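5-formaminoimidazole-4-carboxamide-1-(beta)-D-ribofuranosyl 5'-monophosphate synthetase (Methanocaldococcus jannaschii, PDB 2R7K) catalyses the ATP- and formate-dependent, folate-independent formylation of AICAR to FAICAR in purine biosynthesis, working as a homohexamer built as a dimer of trimers. Local coordinates at the interface of chains A and B and the interface of chains A and C. Sequence-based numbering; all coordinates share one arbitrary frame. Chains: chain A/B/C, 5-formaminoimidazole-4-carboxamide-1-(beta)-D-ribofuranosyl 5'-monophosphate synthetase.

Contact 1: the interface of chains A and B. Residues chain A 262, 326-328, 330-331; chain B 30, 58, 320, 323-324.
A:Leu331 sets its CD1 methyl over the centre of the B:Phe58 ring, 3.8 Å from the ring centroid, and the same methyl also meets CD1 of B:Leu30. The other end of the ring turns towards A:Tyr328: CZ of B:Phe58 lies 3.8 Å from the phenol carbon CD1 of A:Tyr328, and CE1 approaches the backbone O of that residue. B:Met323 loses 80 Å² of surface to chain A, the largest value in the patch. Its chain runs out extended and then bends at the sulfur (chi3 -68°), which brings CE to 3.4 Å from the carbonyl O of A:Pro327 and also against CE1 of A:Tyr328. A second cluster forms around A:Phe330, whose CG is anti to the backbone N (chi1 -179°), a setting that carries the ring to B:Asn324. CA of B:Asn324 packs on one face of this ring, offset toward the rim, while its CB touches CB of A:Phe330 at 3.5 Å. The B:Asn324 amide plane stands 63° from the ring. The same side chain lies alongside A:Pro327, pointing the same way, with OD1 of B:Asn324 3.5 Å from the pyrrolidine CG. No direct polar bond spans the patch; one water bridges O of A:Leu331 (2.7 Å) and O of B:Phe58. At the margin, A:Val262 leans its methyls on the backbone of B:Asn320. In the fold, chain A contributes loop 326-328, helix 329-333 and strand 262-263, whereas chain B answers with 3-10 helix 317-322, the loop after it, helix 29-38 and the residue following helix 53-57.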
# COMPACT_ATOMS: atom_id res chain seq x y z
N VAL A 262 -23.05 9.66 -2.70
CA VAL A 262 -22.39 10.81 -2.13
C VAL A 262 -23.31 11.98 -2.32
O VAL A 262 -24.11 12.01 -3.26
CB VAL A 262 -21.00 11.12 -2.79
CG1 VAL A 262 -20.00 9.97 -2.51
CG2 VAL A 262 -21.15 11.39 -4.28
N GLY A 326 -14.84 4.24 1.73
CA GLY A 326 -15.72 5.01 0.85
C GLY A 326 -15.07 6.33 0.49
O GLY A 326 -13.98 6.61 0.95
N PRO A 327 -15.71 7.12 -0.38
CA PRO A 327 -15.23 8.45 -0.79
C PRO A 327 -14.95 9.42 0.36
O PRO A 327 -14.00 10.20 0.27
CB PRO A 327 -16.37 8.98 -1.69
CG PRO A 327 -17.04 7.76 -2.22
CD PRO A 327 -16.94 6.72 -1.11
N TYR A 328 -15.76 9.38 1.41
CA TYR A 328 -15.54 10.24 2.58
C TYR A 328 -14.49 9.69 3.55
O TYR A 328 -13.63 10.44 4.02
CB TYR A 328 -16.87 10.50 3.31
CG TYR A 328 -17.87 11.25 2.45
CD1 TYR A 328 -17.62 12.57 2.08
CD2 TYR A 328 -19.03 10.64 1.98
CE1 TYR A 328 -18.52 13.27 1.27
CE2 TYR A 328 -19.93 11.34 1.17
CZ TYR A 328 -19.67 12.65 0.83
OH TYR A 328 -20.56 13.34 0.03
N PHE A 330 -12.04 7.81 2.96
CA PHE A 330 -10.74 7.92 2.29
C PHE A 330 -10.01 9.24 2.56
O PHE A 330 -8.78 9.27 2.59
CB PHE A 330 -10.94 7.80 0.78
CG PHE A 330 -9.66 7.86 -0.03
CD1 PHE A 330 -8.87 6.74 -0.18
CD2 PHE A 330 -9.30 9.03 -0.69
CE1 PHE A 330 -7.71 6.78 -0.94
CE2 PHE A 330 -8.14 9.08 -1.46
CZ PHE A 330 -7.35 7.96 -1.57
N LEU A 331 -10.76 10.32 2.74
CA LEU A 331 -10.13 11.65 2.77
C LEU A 331 -9.19 11.86 3.96
O LEU A 331 -8.21 12.58 3.84
CB LEU A 331 -11.17 12.77 2.72
CG LEU A 331 -12.07 12.80 1.48
CD1 LEU A 331 -13.22 13.76 1.70
CD2 LEU A 331 -11.26 13.19 0.24
N LEU B 30 -13.09 18.84 -2.13
CA LEU B 30 -12.56 17.82 -1.23
C LEU B 30 -11.51 16.93 -1.87
O LEU B 30 -10.47 16.69 -1.26
CB LEU B 30 -13.67 16.97 -0.61
CG LEU B 30 -14.46 17.66 0.49
CD1 LEU B 30 -15.57 16.75 0.98
CD2 LEU B 30 -13.55 18.08 1.62
N PHE B 58 -11.89 17.09 7.48
CA PHE B 58 -11.30 16.14 6.53
C PHE B 58 -9.81 16.44 6.32
O PHE B 58 -9.10 15.65 5.70
CB PHE B 58 -12.05 16.16 5.19
CG PHE B 58 -13.33 15.36 5.18
CD1 PHE B 58 -13.34 14.03 5.56
CD2 PHE B 58 -14.52 15.93 4.75
CE1 PHE B 58 -14.52 13.29 5.54
CE2 PHE B 58 -15.70 15.20 4.72
CZ PHE B 58 -15.70 13.88 5.12
N ASN B 320 -17.18 13.43 -7.36
CA ASN B 320 -17.25 13.13 -5.94
C ASN B 320 -17.57 11.66 -5.65
O ASN B 320 -17.19 11.13 -4.61
CB ASN B 320 -18.24 14.06 -5.24
CG ASN B 320 -17.82 15.52 -5.32
OD1 ASN B 320 -16.65 15.82 -5.56
ND2 ASN B 320 -18.77 16.43 -5.13
N MET B 323 -14.07 9.68 -5.06
CA MET B 323 -12.99 10.39 -4.37
C MET B 323 -11.94 9.41 -3.84
O MET B 323 -10.80 9.78 -3.59
CB MET B 323 -13.53 11.24 -3.23
CG MET B 323 -14.43 12.38 -3.69
SD MET B 323 -14.66 13.65 -2.45
CE MET B 323 -15.63 12.81 -1.20
N ASN B 324 -12.34 8.15 -3.68
CA ASN B 324 -11.46 7.10 -3.18
C ASN B 324 -11.05 6.21 -4.32
O ASN B 324 -10.66 5.06 -4.11
CB ASN B 324 -12.19 6.26 -2.13
CG ASN B 324 -13.46 5.65 -2.68
OD1 ASN B 324 -14.17 6.29 -3.46
ND2 ASN B 324 -13.76 4.42 -2.29
O HOH W 1 -6.66 14.45 5.11

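Contact 2: the interface of chains A and C. Residues chain A 40, 42, 62; chain C 40, 42, 62.
A:Ser42 and C:Ser42 each hold OG anti to the backbone N (chi1 -160°), a setting that points the two hydroxyls at each other across the two-fold, where they hydrogen-bond with 3.0 Å between the OG atoms. Loop residues of both chains form this two-fold patch of the homohexamer's A-C interface. Each hydroxyl is also placed to donate within its own chain: A:Ser42 OG lies 2.8 Å from OD2 of A:Asp62, and chain C repeats this. The carboxylate oxygen is met on its anti side, 26° out of the carboxylate plane. The Ser-Ser bond needs the hydroxyl hydrogen of one serine, which then cannot serve its own aspartate, so its direction is undecided and the roles may alternate. Water 2 sits near the axis, 3.0 Å from OD2 of A:Asp62 and 2.9 Å from OD2 of C:Asp62. OD2 of A:Asp62 and OD2 of C:Asp62 are 4.8 Å apart; water 2 on one side and the hydroxyls on the other may ease repulsion if both carboxylates are charged. Apolar contact is slight: CB of A:Ser42 comes no nearer than 4.0 Å to CG of C:Asp62. The outer carboxylate oxygens work through water as well; water 3 lies 3.0 Å from O of A:Gly40 and 2.8 Å from OD1 of C:Asp62.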
# COMPACT_ATOMS: atom_id res chain seq x y z
N GLY A 40 -5.16 -4.66 14.60
CA GLY A 40 -4.26 -5.49 15.40
C GLY A 40 -4.92 -6.31 16.49
O GLY A 40 -4.25 -7.02 17.23
N SER A 42 -7.31 -9.29 18.16
CA SER A 42 -7.90 -10.59 17.94
C SER A 42 -9.42 -10.45 18.14
O SER A 42 -9.87 -9.66 18.97
CB SER A 42 -7.31 -11.63 18.90
OG SER A 42 -7.52 -12.94 18.39
N ASP A 62 -11.22 -14.75 14.83
CA ASP A 62 -10.17 -15.61 15.35
C ASP A 62 -10.78 -16.67 16.26
O ASP A 62 -10.35 -17.83 16.25
CB ASP A 62 -9.11 -14.79 16.09
CG ASP A 62 -8.34 -13.85 15.17
OD1 ASP A 62 -8.13 -14.19 13.98
OD2 ASP A 62 -7.94 -12.76 15.65
N GLY C 40 -2.96 -13.19 8.88
CA GLY C 40 -4.32 -13.35 9.40
C GLY C 40 -4.44 -14.28 10.60
O GLY C 40 -5.55 -14.51 11.09
N SER C 42 -4.00 -15.56 14.54
CA SER C 42 -3.81 -15.13 15.91
C SER C 42 -2.54 -15.83 16.43
O SER C 42 -2.24 -16.96 16.06
CB SER C 42 -5.03 -15.47 16.77
OG SER C 42 -5.05 -14.67 17.94
N ASP C 62 -0.98 -12.05 20.43
CA ASP C 62 -2.35 -11.91 20.87
C ASP C 62 -2.54 -12.58 22.23
O ASP C 62 -3.25 -12.06 23.08
CB ASP C 62 -3.31 -12.51 19.83
CG ASP C 62 -3.30 -11.75 18.51
OD1 ASP C 62 -3.11 -10.51 18.52
OD2 ASP C 62 -3.51 -12.39 17.46
O HOH W 2 -5.23 -11.46 15.34
O HOH W 3 -3.58 -8.20 19.95
O HOH W 4 -7.59 -16.35 12.37

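Contact 3: the interface of chains A and B. Residues chain A 220, 268-269, 272, 276; chain B 53-54, 57-58.
A:Phe272 lies against helix 53-57 of chain B, and its ring makes the dense part of this contact, a portion of the A-B subunit interface in which helix 268-285 and strand 219-230 of chain A meet that helix. CE1 of A:Phe272 rests 3.6 Å from CA of B:Pro54, while the pyrrolidine CG of B:Pro54 fits between CD1 of the ring and CB of A:Leu268, 3.8 Å from the latter. B:Val53 adds its CG1 methyl at the ring base, 3.8 Å from CG of A:Phe272. This methyl lies anti to the backbone N (chi1 168°), which also places it over the centre of the B:Arg57 guanidinium, 3.6 Å above the plane, as a support within chain B. At the far end of the ring, CE2 of B:Phe58 comes in plane to the edge of A:Phe272.

Along the polar rim, directed bonds replace this close carbon packing. A:Asp276 and B:Arg57 meet tip to tip in a two-nitrogen, end-on salt bridge, although their planes are turned 49° apart. B:Arg57 NH2 reaches A:Asp276 OD2 on the syn side at 2.9 Å, with this oxygen tilted from the guanidinium plane. B:Arg57 NH1 uses the syn lone pair of A:Asp276 OD1 at 3.0 Å, the oxygen lying in the guanidinium plane and the angle at the hydrogen being 155°. The same B:Arg57 NH1 also donates to the backbone O of A:Val220, 2.9 Å away and tilted from the guanidinium plane.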
# COMPACT_ATOMS: atom_id res chain seq x y z
N VAL A 220 -17.06 15.27 15.73
CA VAL A 220 -17.99 14.47 14.93
C VAL A 220 -17.38 14.30 13.55
O VAL A 220 -17.03 15.28 12.91
CB VAL A 220 -19.39 15.12 14.82
CG1 VAL A 220 -20.21 14.44 13.71
CG2 VAL A 220 -20.12 15.04 16.15
N LEU A 268 -22.52 19.71 2.68
CA LEU A 268 -21.79 19.10 3.79
C LEU A 268 -21.80 19.95 5.07
O LEU A 268 -21.82 19.41 6.18
CB LEU A 268 -20.38 18.72 3.36
CG LEU A 268 -20.30 17.49 2.46
CD1 LEU A 268 -18.87 17.29 2.00
CD2 LEU A 268 -20.81 16.24 3.20
N PRO A 269 -21.78 21.29 4.92
CA PRO A 269 -21.93 22.07 6.15
C PRO A 269 -23.24 21.79 6.88
O PRO A 269 -23.25 21.77 8.11
CB PRO A 269 -21.88 23.52 5.64
CG PRO A 269 -21.13 23.44 4.36
CD PRO A 269 -21.56 22.14 3.75
N PHE A 272 -22.77 18.28 8.55
CA PHE A 272 -21.94 18.32 9.75
C PHE A 272 -22.66 19.02 10.90
O PHE A 272 -22.60 18.57 12.05
CB PHE A 272 -20.60 19.00 9.45
CG PHE A 272 -19.55 18.07 8.88
CD1 PHE A 272 -19.23 18.12 7.53
CD2 PHE A 272 -18.91 17.14 9.68
CE1 PHE A 272 -18.27 17.25 6.99
CE2 PHE A 272 -17.95 16.27 9.16
CZ PHE A 272 -17.63 16.33 7.81
N ASP A 276 -23.32 17.68 14.54
CA ASP A 276 -22.89 18.49 15.68
C ASP A 276 -24.06 18.73 16.66
O ASP A 276 -23.92 18.52 17.86
CB ASP A 276 -22.29 19.81 15.21
CG ASP A 276 -20.90 19.62 14.58
OD1 ASP A 276 -20.32 18.53 14.75
OD2 ASP A 276 -20.40 20.56 13.93
N VAL B 53 -16.22 23.81 8.09
CA VAL B 53 -16.11 22.58 8.88
C VAL B 53 -15.69 21.33 8.10
O VAL B 53 -14.85 20.57 8.58
CB VAL B 53 -17.41 22.29 9.66
CG1 VAL B 53 -17.38 20.88 10.22
CG2 VAL B 53 -17.59 23.29 10.79
N PRO B 54 -16.28 21.09 6.92
CA PRO B 54 -15.91 19.88 6.19
C PRO B 54 -14.43 19.84 5.82
O PRO B 54 -13.81 18.77 5.83
CB PRO B 54 -16.77 19.96 4.92
CG PRO B 54 -17.91 20.86 5.29
CD PRO B 54 -17.30 21.88 6.20
N ARG B 57 -12.33 19.23 9.11
CA ARG B 57 -12.42 17.91 9.70
C ARG B 57 -11.86 16.83 8.78
O ARG B 57 -11.42 15.79 9.24
CB ARG B 57 -13.86 17.58 10.12
CG ARG B 57 -14.48 18.65 11.01
CD ARG B 57 -15.16 18.06 12.23
NE ARG B 57 -15.78 19.11 13.03
CZ ARG B 57 -17.04 19.11 13.44
NH1 ARG B 57 -17.84 18.09 13.16
NH2 ARG B 57 -17.51 20.13 14.15
N PHE B 58 -11.89 17.09 7.48
CA PHE B 58 -11.30 16.14 6.53
C PHE B 58 -9.81 16.44 6.32
O PHE B 58 -9.10 15.65 5.70
CB PHE B 58 -12.05 16.16 5.19
CG PHE B 58 -13.33 15.36 5.18
CD1 PHE B 58 -13.34 14.03 5.56
CD2 PHE B 58 -14.52 15.93 4.75
CE1 PHE B 58 -14.52 13.29 5.54
CE2 PHE B 58 -15.70 15.20 4.72
CZ PHE B 58 -15.70 13.88 5.12

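Contacts 1 and 3 belong to one A-B interface: their C-alpha centres are about 13 Å apart and B:Phe58 serves both, so the residue just after helix 53-57 joins an apolar, water-bridged patch to one anchored by a salt bridge. That interface is not an exact two-fold. Contact 2 belongs to the two-fold A-C interface; its C-alpha centre is about 29 Å from that of contact 1 and 34 Å from that of contact 3, and it shares no residue with either. Given a hexamer described as a dimer of trimers, A-B contacts plausibly act within a trimer and A-C contacts between trimers, an assignment inferred from symmetry.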